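Local coordinates for RTX toxin (Vibrio vulnificus CMCP6, PDB 6A7H), which cleaves and so inactivates the small GTPases Ras and Rap1 as a site-specific endopeptidase, probably after being directed to the host membrane, at residues Phe14-Gly19 against Ser61-Ala66; Gln23-Gln28 against Phe45-Lys50; Thr264-Trp269 against Ile453-Asp458; Asp301-Leu306 against Glu429-Ile434. All coordinates share one frame; numbering follows the deposited sequence.

Contact 1 (Phe14-Gly19 against Ser61-Ala66); sequences FAKPIG and SGRNQA. With SO4 (sulfate ion), chain F.
Lys-16 and Gly-62 mark the nearest approach of the two backbones, their CA atoms 8.9 Å apart, so side chains have to bridge the gap between loop 14-19 and segment 61-66, and Arg-63 does so by reaching backbone carbonyls. Its chain runs extended from CG to NE and lays its guanidinium against the backbone of Lys-16 and Pro-17. Arg-63 NH2 donates to Lys-16 O at 2.8 Å. This acceptor lies close to the guanidinium plane, whereas the donor stands well above the carbonyl plane, and the N-H...O angle of 144° is bent. A second bond from NH2, to Pro-17 O, is weak. Lys-16 covers one face of the guanidinium with its aliphatic part, CB sitting 3.2 Å from Arg-63 NH2, and the two chains slide past each other in opposite directions; further out Lys-16 CE brushes Gly-62 N at 3.9 Å. This corner belongs to the helical membrane localization domain: residues 15-19 connect helix 2-14 to helix 20-34, and a type I turn, Ser-61 to Asn-64, leads into helix 64-78. Ser-61 OG caps that turn by accepting from Arg-63 N. A sulfate, probably from the crystallisation liquor, sits at the guanidinium edge. Arg-63 NE reaches sulfate O4 at 3.0 Å, while Gly-19 N, at the N-cap of helix 20-34, gives a nearly straight bond to sulfate O3, 2.6 Å long. Tyr-54 OH also binds the anion, and Tyr-22 makes a cation-pi contact with Arg-63.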
# COMPACT_ATOMS: atom_id res chain seq x y z
N PHE A 14 27.93 40.49 18.28
CA PHE A 14 26.76 41.31 18.01
C PHE A 14 25.91 40.72 16.88
O PHE A 14 24.69 40.59 17.03
CB PHE A 14 27.16 42.74 17.66
CG PHE A 14 25.99 43.68 17.47
CD1 PHE A 14 25.40 43.83 16.22
CD2 PHE A 14 25.50 44.42 18.55
CE1 PHE A 14 24.32 44.70 16.05
CE2 PHE A 14 24.43 45.30 18.38
CZ PHE A 14 23.85 45.44 17.13
N ALA A 15 26.53 40.39 15.75
CA ALA A 15 25.79 39.88 14.61
C ALA A 15 26.26 38.50 14.27
O ALA A 15 26.95 38.31 13.28
CB ALA A 15 25.94 40.79 13.40
N LYS A 16 25.88 37.55 15.12
CA LYS A 16 26.25 36.15 14.96
C LYS A 16 26.09 35.70 13.53
O LYS A 16 24.98 35.64 13.01
CB LYS A 16 25.39 35.28 15.88
CG LYS A 16 26.14 34.54 16.96
CD LYS A 16 25.24 34.33 18.16
CE LYS A 16 25.65 33.09 18.94
NZ LYS A 16 27.13 32.92 18.99
N PRO A 17 27.22 35.41 12.86
CA PRO A 17 27.16 34.89 11.49
C PRO A 17 26.39 33.58 11.44
O PRO A 17 26.57 32.70 12.29
CB PRO A 17 28.64 34.71 11.13
CG PRO A 17 29.37 35.68 12.00
CD PRO A 17 28.61 35.65 13.30
N ILE A 18 25.55 33.45 10.42
CA ILE A 18 24.60 32.35 10.33
C ILE A 18 25.18 31.10 9.68
O ILE A 18 25.57 31.12 8.51
CB ILE A 18 23.36 32.81 9.54
CG1 ILE A 18 22.74 34.04 10.21
CG2 ILE A 18 22.36 31.66 9.41
CD1 ILE A 18 21.49 34.56 9.50
N GLY A 19 25.22 30.00 10.43
CA GLY A 19 25.69 28.73 9.89
C GLY A 19 24.68 28.10 8.95
O GLY A 19 23.58 28.62 8.75
N SER A 61 25.48 27.03 21.96
CA SER A 61 25.15 28.14 21.07
C SER A 61 24.27 29.17 21.78
O SER A 61 23.33 28.80 22.49
CB SER A 61 24.44 27.61 19.81
OG SER A 61 23.95 28.67 19.01
N GLY A 62 24.58 30.45 21.58
CA GLY A 62 23.77 31.52 22.15
C GLY A 62 22.34 31.50 21.64
O GLY A 62 21.42 31.96 22.32
N ARG A 63 22.14 30.94 20.45
CA ARG A 63 20.83 30.94 19.82
C ARG A 63 19.82 29.98 20.46
O ARG A 63 18.63 30.02 20.15
CB ARG A 63 20.97 30.60 18.34
CG ARG A 63 21.93 31.48 17.56
CD ARG A 63 21.78 31.16 16.09
NE ARG A 63 22.82 31.69 15.22
CZ ARG A 63 22.84 32.93 14.73
NH1 ARG A 63 21.88 33.79 15.05
NH2 ARG A 63 23.82 33.30 13.92
N ASN A 64 20.30 29.12 21.36
CA ASN A 64 19.46 28.06 21.91
C ASN A 64 18.27 28.56 22.70
O ASN A 64 17.20 27.95 22.66
CB ASN A 64 20.29 27.14 22.80
CG ASN A 64 21.23 26.26 22.00
OD1 ASN A 64 21.24 26.30 20.77
ND2 ASN A 64 22.03 25.47 22.71
N GLN A 65 18.45 29.65 23.44
CA GLN A 65 17.40 30.10 24.33
C GLN A 65 16.20 30.63 23.54
O GLN A 65 15.06 30.37 23.88
CB GLN A 65 17.91 31.18 25.29
CG GLN A 65 16.85 31.62 26.28
CD GLN A 65 17.40 32.41 27.46
OE1 GLN A 65 18.61 32.48 27.67
NE2 GLN A 65 16.50 33.01 28.23
N ALA A 66 16.49 31.35 22.47
CA ALA A 66 15.44 31.93 21.63
C ALA A 66 14.77 30.86 20.76
O ALA A 66 13.60 31.00 20.40
CB ALA A 66 16.02 33.04 20.77
S SO4 F . 25.27 29.16 13.91
O1 SO4 F . 24.87 27.79 13.60
O2 SO4 F . 26.73 29.23 13.80
O3 SO4 F . 24.66 30.09 12.97
O4 SO4 F . 24.87 29.51 15.27

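Contact 2 (Gln23-Gln28 against Phe45-Lys50); sequences QGILDQ and FELNKK
Gln-28 and Glu-46 both carry CG anti to the backbone N (chi1 -174° and 167°) and both fold at chi2, which turns the flat end of the glutamine over the CG of the glutamate. Gln-28 CD lies 3.4 Å from Glu-46 CG, the two chains crossing at about a right angle. The anti chi1 of Gln-28 also sets its CG against the facing helix, 3.6 Å from Leu-47 CA. The amide is held at both ends: NE2 donates to Ala-43 O, one turn earlier in that helix, and Gln-28 OE1 receives a weak bond from Lys-50 NZ at 3.3 Å. The stronger partner of Lys-50 NZ is Glu-46 OE2, 2.7 Å away in a salt bridge that meets the carboxylate on its anti side. Here helices 20-34 and 37-57 form an antiparallel helical hairpin of the membrane localization domain, their local axes 9.6 Å apart and 166° from parallel in direction. The lysine chain lies along helix 20-34, with Lys-50 CD 3.6 Å from Gly-24 O. Toward helix 64-78 the interface becomes apolar. Ile-25 CG2 meets Leu-47 CD1 at 4.0 Å, the side chains again crossing at roughly a right angle, and Ile-25 CG1 packs on Lys-50 CB. Leu-67 of helix 64-78 touches Ile-25, while Pro-98 of helix 98-112 packs on Glu-46.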
# COMPACT_ATOMS: atom_id res chain seq x y z
N GLN A 23 20.53 28.54 9.17
CA GLN A 23 19.88 28.99 7.95
C GLN A 23 18.71 28.06 7.61
O GLN A 23 17.64 28.52 7.20
CB GLN A 23 20.88 29.05 6.79
CG GLN A 23 20.31 29.75 5.55
CD GLN A 23 19.56 31.02 5.90
OE1 GLN A 23 20.09 31.91 6.57
NE2 GLN A 23 18.30 31.10 5.48
N GLY A 24 18.90 26.76 7.81
CA GLY A 24 17.84 25.79 7.60
C GLY A 24 16.62 26.06 8.45
O GLY A 24 15.48 25.88 8.02
N ILE A 25 16.86 26.52 9.67
CA ILE A 25 15.78 26.85 10.59
C ILE A 25 15.01 28.08 10.12
O ILE A 25 13.78 28.09 10.14
CB ILE A 25 16.32 27.05 12.01
CG1 ILE A 25 16.78 25.71 12.59
CG2 ILE A 25 15.28 27.69 12.91
CD1 ILE A 25 17.50 25.81 13.91
N LEU A 26 15.72 29.10 9.67
CA LEU A 26 15.08 30.31 9.14
C LEU A 26 14.26 30.01 7.88
O LEU A 26 13.13 30.49 7.74
CB LEU A 26 16.12 31.39 8.82
CG LEU A 26 16.98 31.96 9.96
CD1 LEU A 26 17.74 33.20 9.47
CD2 LEU A 26 16.15 32.28 11.21
N ASP A 27 14.83 29.25 6.96
CA ASP A 27 14.10 28.82 5.78
C ASP A 27 12.82 28.09 6.17
O ASP A 27 11.76 28.33 5.59
CB ASP A 27 14.95 27.92 4.89
CG ASP A 27 16.11 28.64 4.24
OD1 ASP A 27 16.08 29.90 4.18
OD2 ASP A 27 17.06 27.95 3.79
N GLN A 28 12.92 27.21 7.16
CA GLN A 28 11.78 26.42 7.61
C GLN A 28 10.73 27.34 8.25
O GLN A 28 9.52 27.11 8.13
CB GLN A 28 12.25 25.33 8.58
CG GLN A 28 11.16 24.37 9.01
CD GLN A 28 10.64 23.54 7.85
OE1 GLN A 28 11.39 23.22 6.93
NE2 GLN A 28 9.35 23.22 7.87
N PHE A 45 6.00 20.99 12.72
CA PHE A 45 6.63 19.84 13.37
C PHE A 45 8.07 19.72 12.88
O PHE A 45 8.98 19.39 13.65
CB PHE A 45 5.86 18.55 13.08
CG PHE A 45 4.64 18.35 13.94
CD1 PHE A 45 4.66 18.66 15.29
CD2 PHE A 45 3.47 17.84 13.40
CE1 PHE A 45 3.54 18.47 16.08
CE2 PHE A 45 2.34 17.65 14.19
CZ PHE A 45 2.38 17.97 15.53
N GLU A 46 8.27 20.00 11.60
CA GLU A 46 9.61 19.95 11.02
C GLU A 46 10.46 21.11 11.54
O GLU A 46 11.68 20.97 11.71
CB GLU A 46 9.54 19.95 9.48
CG GLU A 46 10.87 20.22 8.75
CD GLU A 46 11.89 19.09 8.90
OE1 GLU A 46 11.49 17.91 9.02
OE2 GLU A 46 13.11 19.38 8.89
N LEU A 47 9.83 22.25 11.82
CA LEU A 47 10.59 23.34 12.44
C LEU A 47 11.11 22.89 13.80
O LEU A 47 12.28 23.13 14.14
CB LEU A 47 9.73 24.60 12.59
CG LEU A 47 10.37 25.74 13.39
CD1 LEU A 47 11.55 26.38 12.62
CD2 LEU A 47 9.33 26.78 13.85
N ASN A 48 10.24 22.23 14.57
CA ASN A 48 10.60 21.77 15.90
C ASN A 48 11.71 20.73 15.84
O ASN A 48 12.64 20.75 16.65
CB ASN A 48 9.38 21.21 16.63
CG ASN A 48 8.55 22.31 17.29
OD1 ASN A 48 8.81 23.50 17.10
ND2 ASN A 48 7.56 21.91 18.07
N LYS A 49 11.63 19.84 14.85
CA LYS A 49 12.62 18.79 14.68
C LYS A 49 13.97 19.39 14.32
O LYS A 49 15.01 18.90 14.77
CB LYS A 49 12.20 17.79 13.60
CG LYS A 49 13.19 16.65 13.36
CD LYS A 49 12.58 15.61 12.41
CE LYS A 49 13.57 14.54 12.02
NZ LYS A 49 14.68 15.04 11.16
N LYS A 50 13.95 20.45 13.52
CA LYS A 50 15.19 21.15 13.18
C LYS A 50 15.79 21.86 14.40
O LYS A 50 17.01 21.87 14.57
CB LYS A 50 14.96 22.17 12.06
CG LYS A 50 14.97 21.58 10.65
CD LYS A 50 14.96 22.71 9.62
CE LYS A 50 15.31 22.24 8.23
NZ LYS A 50 14.19 21.51 7.60

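Contact 3 (Thr264-Trp269 against Ile453-Asp458); sequences TDIDAW and ITHRLD
Trp-269 and His-455 meet as a T-shaped pair: the imidazole turns its edge to one face of the indole, the planes 69° apart and the centroid of the five-membered indole ring 4.8 Å from that of the histidine. His-455 CD2 does the touching, 3.6 Å from Trp-269 CD2 and displaced toward the rim of the ring system, with His-455 NE2 near Trp-269 CE3. With CG of Trp-269 anti to its own backbone N (chi1 -169°), the indole swings across to helix 453-457. Its five-membered ring comes up to Thr-454, whose CB lies 3.8 Å from Trp-269 NE1; that nitrogen donates to Leu-459 O, just past the helix. Asp-458 CA stands at the indole edge, 4.1 Å from Trp-269 CD1. The imidazole is also steadied by a bond between its ND1 and Gly-452 N, and Ile-266 packs over one of its faces through CG1. On the flank, Thr-264 sends its methyl CG2 to 3.4 Å from His-455 O, while its OG1 bonds back to Ser-260 O. Two helix ends thus come together: Asp-265 is the N-cap of helix 266-273, its OD1 accepting from Ala-268 N, and Asp-458, with positive phi, closes helix 453-457 in a Schellman motif. The contact joins segments 184 residues apart within the domain related to the C2 region of Pasteurella multocida toxin, packing the start of one helix against a short helix beside the parallel sheet.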
# COMPACT_ATOMS: atom_id res chain seq x y z
N THR A 264 -19.78 -1.71 8.54
CA THR A 264 -20.15 -2.99 7.92
C THR A 264 -21.23 -3.69 8.74
O THR A 264 -21.11 -3.80 9.96
CB THR A 264 -18.94 -3.93 7.77
OG1 THR A 264 -17.89 -3.26 7.07
CG2 THR A 264 -19.32 -5.17 6.99
N ASP A 265 -22.28 -4.16 8.08
CA ASP A 265 -23.43 -4.74 8.78
C ASP A 265 -23.22 -6.22 9.07
O ASP A 265 -23.79 -7.09 8.40
CB ASP A 265 -24.72 -4.53 7.98
CG ASP A 265 -25.97 -4.80 8.81
OD1 ASP A 265 -25.87 -5.44 9.89
OD2 ASP A 265 -27.06 -4.36 8.37
N ILE A 266 -22.41 -6.51 10.07
CA ILE A 266 -21.98 -7.87 10.31
C ILE A 266 -23.13 -8.64 10.96
O ILE A 266 -23.25 -9.85 10.75
CB ILE A 266 -20.68 -7.89 11.17
CG1 ILE A 266 -19.52 -7.30 10.35
CG2 ILE A 266 -20.33 -9.29 11.64
CD1 ILE A 266 -18.23 -7.12 11.13
N ASP A 267 -23.97 -7.93 11.70
CA ASP A 267 -25.15 -8.56 12.31
C ASP A 267 -26.02 -9.20 11.23
O ASP A 267 -26.42 -10.36 11.35
CB ASP A 267 -25.99 -7.56 13.12
CG ASP A 267 -25.42 -7.30 14.51
OD1 ASP A 267 -24.54 -8.08 14.95
OD2 ASP A 267 -25.85 -6.33 15.18
N ALA A 268 -26.29 -8.44 10.17
CA ALA A 268 -27.08 -8.97 9.06
C ALA A 268 -26.32 -10.08 8.31
O ALA A 268 -26.92 -11.07 7.89
CB ALA A 268 -27.48 -7.85 8.10
N TRP A 269 -25.01 -9.96 8.16
CA TRP A 269 -24.27 -11.02 7.46
C TRP A 269 -24.40 -12.35 8.20
O TRP A 269 -24.61 -13.40 7.58
CB TRP A 269 -22.80 -10.66 7.30
CG TRP A 269 -22.09 -11.61 6.37
CD1 TRP A 269 -21.84 -11.42 5.05
CD2 TRP A 269 -21.55 -12.90 6.70
NE1 TRP A 269 -21.19 -12.50 4.52
CE2 TRP A 269 -20.99 -13.42 5.51
CE3 TRP A 269 -21.47 -13.65 7.88
CZ2 TRP A 269 -20.37 -14.68 5.46
CZ3 TRP A 269 -20.87 -14.92 7.83
CH2 TRP A 269 -20.32 -15.42 6.63
N ILE A 453 -13.81 -9.97 3.20
CA ILE A 453 -14.37 -9.62 1.90
C ILE A 453 -15.85 -9.98 1.85
O ILE A 453 -16.68 -9.22 1.33
CB ILE A 453 -13.62 -10.32 0.77
CG1 ILE A 453 -12.20 -9.76 0.67
CG2 ILE A 453 -14.33 -10.15 -0.56
CD1 ILE A 453 -12.04 -8.56 -0.25
N THR A 454 -16.17 -11.15 2.41
CA THR A 454 -17.56 -11.63 2.49
C THR A 454 -18.43 -10.61 3.19
O THR A 454 -19.49 -10.24 2.68
CB THR A 454 -17.64 -12.97 3.24
OG1 THR A 454 -16.96 -12.85 4.48
CG2 THR A 454 -16.97 -14.07 2.42
N HIS A 455 -17.97 -10.15 4.36
CA HIS A 455 -18.69 -9.14 5.13
C HIS A 455 -18.85 -7.84 4.33
O HIS A 455 -19.92 -7.24 4.32
CB HIS A 455 -17.98 -8.82 6.45
CG HIS A 455 -17.91 -9.97 7.40
ND1 HIS A 455 -16.72 -10.43 7.93
CD2 HIS A 455 -18.88 -10.76 7.91
CE1 HIS A 455 -16.97 -11.46 8.72
NE2 HIS A 455 -18.27 -11.67 8.74
N ARG A 456 -17.78 -7.41 3.68
CA ARG A 456 -17.86 -6.11 3.02
C ARG A 456 -18.80 -6.12 1.80
O ARG A 456 -19.44 -5.10 1.53
CB ARG A 456 -16.45 -5.62 2.63
CG ARG A 456 -16.08 -4.40 3.45
CD ARG A 456 -16.85 -3.23 2.87
NE ARG A 456 -16.68 -1.96 3.57
CZ ARG A 456 -15.60 -1.21 3.53
NH1 ARG A 456 -14.51 -1.61 2.89
NH2 ARG A 456 -15.58 -0.06 4.19
N LEU A 457 -18.94 -7.26 1.12
CA LEU A 457 -19.79 -7.36 -0.08
C LEU A 457 -21.13 -8.07 0.15
O LEU A 457 -21.87 -8.32 -0.81
CB LEU A 457 -19.03 -8.07 -1.19
CG LEU A 457 -17.71 -7.45 -1.66
CD1 LEU A 457 -17.06 -8.32 -2.69
CD2 LEU A 457 -17.93 -6.04 -2.21
N ASP A 458 -21.42 -8.41 1.41
CA ASP A 458 -22.68 -9.08 1.77
C ASP A 458 -22.87 -10.41 1.02
O ASP A 458 -23.96 -10.72 0.52
CB ASP A 458 -23.87 -8.14 1.54
CG ASP A 458 -25.17 -8.65 2.18
OD1 ASP A 458 -25.11 -9.45 3.13
OD2 ASP A 458 -26.26 -8.23 1.74

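Contact 4 (Asp301-Leu306 against Glu429-Ile434); sequences DRKGLL and EKFVAI
Phe-431 lies across from Gly-304, and its side chain can be followed outward over the neighbouring strand. From CB the ring is directed by chi1 62°, which places CG between the backbone N and carbonyl carbon and tips the ring over the glycine. CG and CD1 pass over Gly-304 CA, which sits squarely over the ring centre in a CH-pi contact, 3.7 Å from the centroid and 6° off the ring normal. The ring can lie this flat because it fills the place a side chain at residue 304 would take. On one side Phe-431 CD2 comes 3.4 Å from Lys-303 O, and Phe-431 CE2 beyond it rests on Lys-303 CG at 3.5 Å; on the other, CE1 meets Leu-306 CD2 edge-on. The tip, CZ, is close to Lys-303 CG as well, and Leu-457 of helix 453-457 packs on this ring. The strands 304-309 and 430-436 are neighbours among four parallel strands of order 1-4-2-3; 304-309 is an end strand of these four, though Leu-306 also bonds to Leu-462 on its far side. Phe-431 N donates to Lys-303 O, Leu-305 N to Phe-431 O at 2.8 Å, and Ala-433 N to Leu-305 O, the last nearly straight at 169°. On the opposite face from Phe-431, Leu-305 CB packs on Val-432 CG2 at 4.1 Å. At the strand entrance Lys-430 NZ donates to Arg-302 O at 2.7 Å and also to Leu-299 O.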
# COMPACT_ATOMS: atom_id res chain seq x y z
N ASP A 301 -30.80 -12.65 -5.87
CA ASP A 301 -30.79 -11.49 -4.98
C ASP A 301 -29.39 -11.28 -4.37
O ASP A 301 -29.25 -10.90 -3.21
CB ASP A 301 -31.88 -11.66 -3.89
CG ASP A 301 -32.05 -10.43 -2.99
OD1 ASP A 301 -32.48 -9.36 -3.48
OD2 ASP A 301 -31.78 -10.54 -1.77
N ARG A 302 -28.36 -11.55 -5.16
CA ARG A 302 -26.98 -11.29 -4.77
C ARG A 302 -26.20 -10.71 -5.95
O ARG A 302 -26.46 -11.03 -7.11
CB ARG A 302 -26.30 -12.56 -4.26
CG ARG A 302 -26.71 -12.94 -2.86
CD ARG A 302 -26.17 -14.28 -2.45
NE ARG A 302 -27.06 -14.87 -1.46
CZ ARG A 302 -28.01 -15.75 -1.75
NH1 ARG A 302 -28.19 -16.17 -2.98
NH2 ARG A 302 -28.78 -16.23 -0.78
N LYS A 303 -25.24 -9.85 -5.63
CA LYS A 303 -24.54 -9.08 -6.64
C LYS A 303 -23.42 -9.90 -7.32
O LYS A 303 -22.92 -9.53 -8.38
CB LYS A 303 -23.97 -7.81 -6.00
CG LYS A 303 -22.90 -8.08 -4.92
CD LYS A 303 -22.84 -6.96 -3.87
CE LYS A 303 -24.07 -7.01 -2.98
NZ LYS A 303 -24.10 -5.90 -2.00
N GLY A 304 -23.03 -11.02 -6.72
CA GLY A 304 -21.93 -11.78 -7.26
C GLY A 304 -21.64 -13.09 -6.56
O GLY A 304 -22.37 -13.50 -5.66
N LEU A 305 -20.57 -13.75 -7.02
CA LEU A 305 -20.06 -14.98 -6.42
C LEU A 305 -18.66 -14.79 -5.87
O LEU A 305 -17.81 -14.19 -6.53
CB LEU A 305 -19.98 -16.11 -7.44
CG LEU A 305 -21.21 -16.64 -8.15
CD1 LEU A 305 -20.81 -17.93 -8.83
CD2 LEU A 305 -22.29 -16.87 -7.14
N LEU A 306 -18.40 -15.34 -4.68
CA LEU A 306 -17.05 -15.34 -4.12
C LEU A 306 -16.54 -16.76 -4.05
O LEU A 306 -17.07 -17.59 -3.31
CB LEU A 306 -17.02 -14.69 -2.72
CG LEU A 306 -17.36 -13.20 -2.63
CD1 LEU A 306 -17.43 -12.73 -1.18
CD2 LEU A 306 -16.33 -12.37 -3.41
N GLU A 429 -25.87 -6.35 -13.63
CA GLU A 429 -24.56 -6.93 -13.89
C GLU A 429 -23.99 -7.57 -12.64
O GLU A 429 -23.95 -6.94 -11.59
CB GLU A 429 -23.58 -5.88 -14.43
CG GLU A 429 -23.91 -5.41 -15.84
CD GLU A 429 -22.74 -4.71 -16.53
OE1 GLU A 429 -21.67 -4.53 -15.90
OE2 GLU A 429 -22.90 -4.35 -17.72
N LYS A 430 -23.55 -8.82 -12.77
CA LYS A 430 -22.96 -9.53 -11.65
C LYS A 430 -21.49 -9.87 -11.87
O LYS A 430 -20.97 -9.77 -12.99
CB LYS A 430 -23.77 -10.79 -11.36
CG LYS A 430 -25.27 -10.53 -11.45
CD LYS A 430 -26.04 -11.22 -10.36
CE LYS A 430 -27.41 -10.58 -10.22
NZ LYS A 430 -28.18 -11.20 -9.13
N PHE A 431 -20.83 -10.27 -10.80
CA PHE A 431 -19.42 -10.66 -10.87
C PHE A 431 -19.19 -12.05 -10.30
O PHE A 431 -20.03 -12.60 -9.56
CB PHE A 431 -18.54 -9.64 -10.12
CG PHE A 431 -18.84 -9.53 -8.64
CD1 PHE A 431 -18.25 -10.40 -7.72
CD2 PHE A 431 -19.69 -8.54 -8.16
CE1 PHE A 431 -18.52 -10.29 -6.35
CE2 PHE A 431 -19.98 -8.43 -6.80
CZ PHE A 431 -19.39 -9.30 -5.89
N VAL A 432 -18.05 -12.61 -10.67
CA VAL A 432 -17.50 -13.79 -10.02
C VAL A 432 -16.06 -13.43 -9.68
O VAL A 432 -15.28 -13.01 -10.54
CB VAL A 432 -17.59 -15.05 -10.92
CG1 VAL A 432 -16.94 -14.80 -12.27
CG2 VAL A 432 -16.95 -16.25 -10.23
N ALA A 433 -15.72 -13.53 -8.41
CA ALA A 433 -14.39 -13.14 -7.98
C ALA A 433 -13.73 -14.34 -7.30
O ALA A 433 -14.40 -15.11 -6.61
CB ALA A 433 -14.46 -11.94 -7.06
N ILE A 434 -12.44 -14.50 -7.51
CA ILE A 434 -11.70 -15.57 -6.88
C ILE A 434 -10.67 -14.99 -5.92
O ILE A 434 -9.73 -14.29 -6.35
CB ILE A 434 -11.01 -16.46 -7.93
CG1 ILE A 434 -12.07 -17.13 -8.81
CG2 ILE A 434 -10.16 -17.51 -7.24
CD1 ILE A 434 -11.51 -17.73 -10.08
O HOH W 1 -23.19 -7.21 -9.09

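Overall arrangement
The four contacts fall into two pairs at opposite sides of the chain's centre. Contacts 1 and 2 share the membrane localization domain and touch through Ile-18, which packs on Gln-23 and Leu-26; contact 2 is partly buried and mixes apolar and polar packing, whereas contact 1 is a surface site of an arginine and an anion, with no buried touching residue. Contacts 3 and 4 lie in the region related to the C2 domain of Pasteurella multocida toxin and meet where Leu-457 and Thr-454 pack on Phe-431 and Leu-306. Both are also partly buried, six of the eleven touching residues of contact 4 being buried. Contact 4 relies on strand hydrogen bonding, contact 3 on aromatic packing between helix ends.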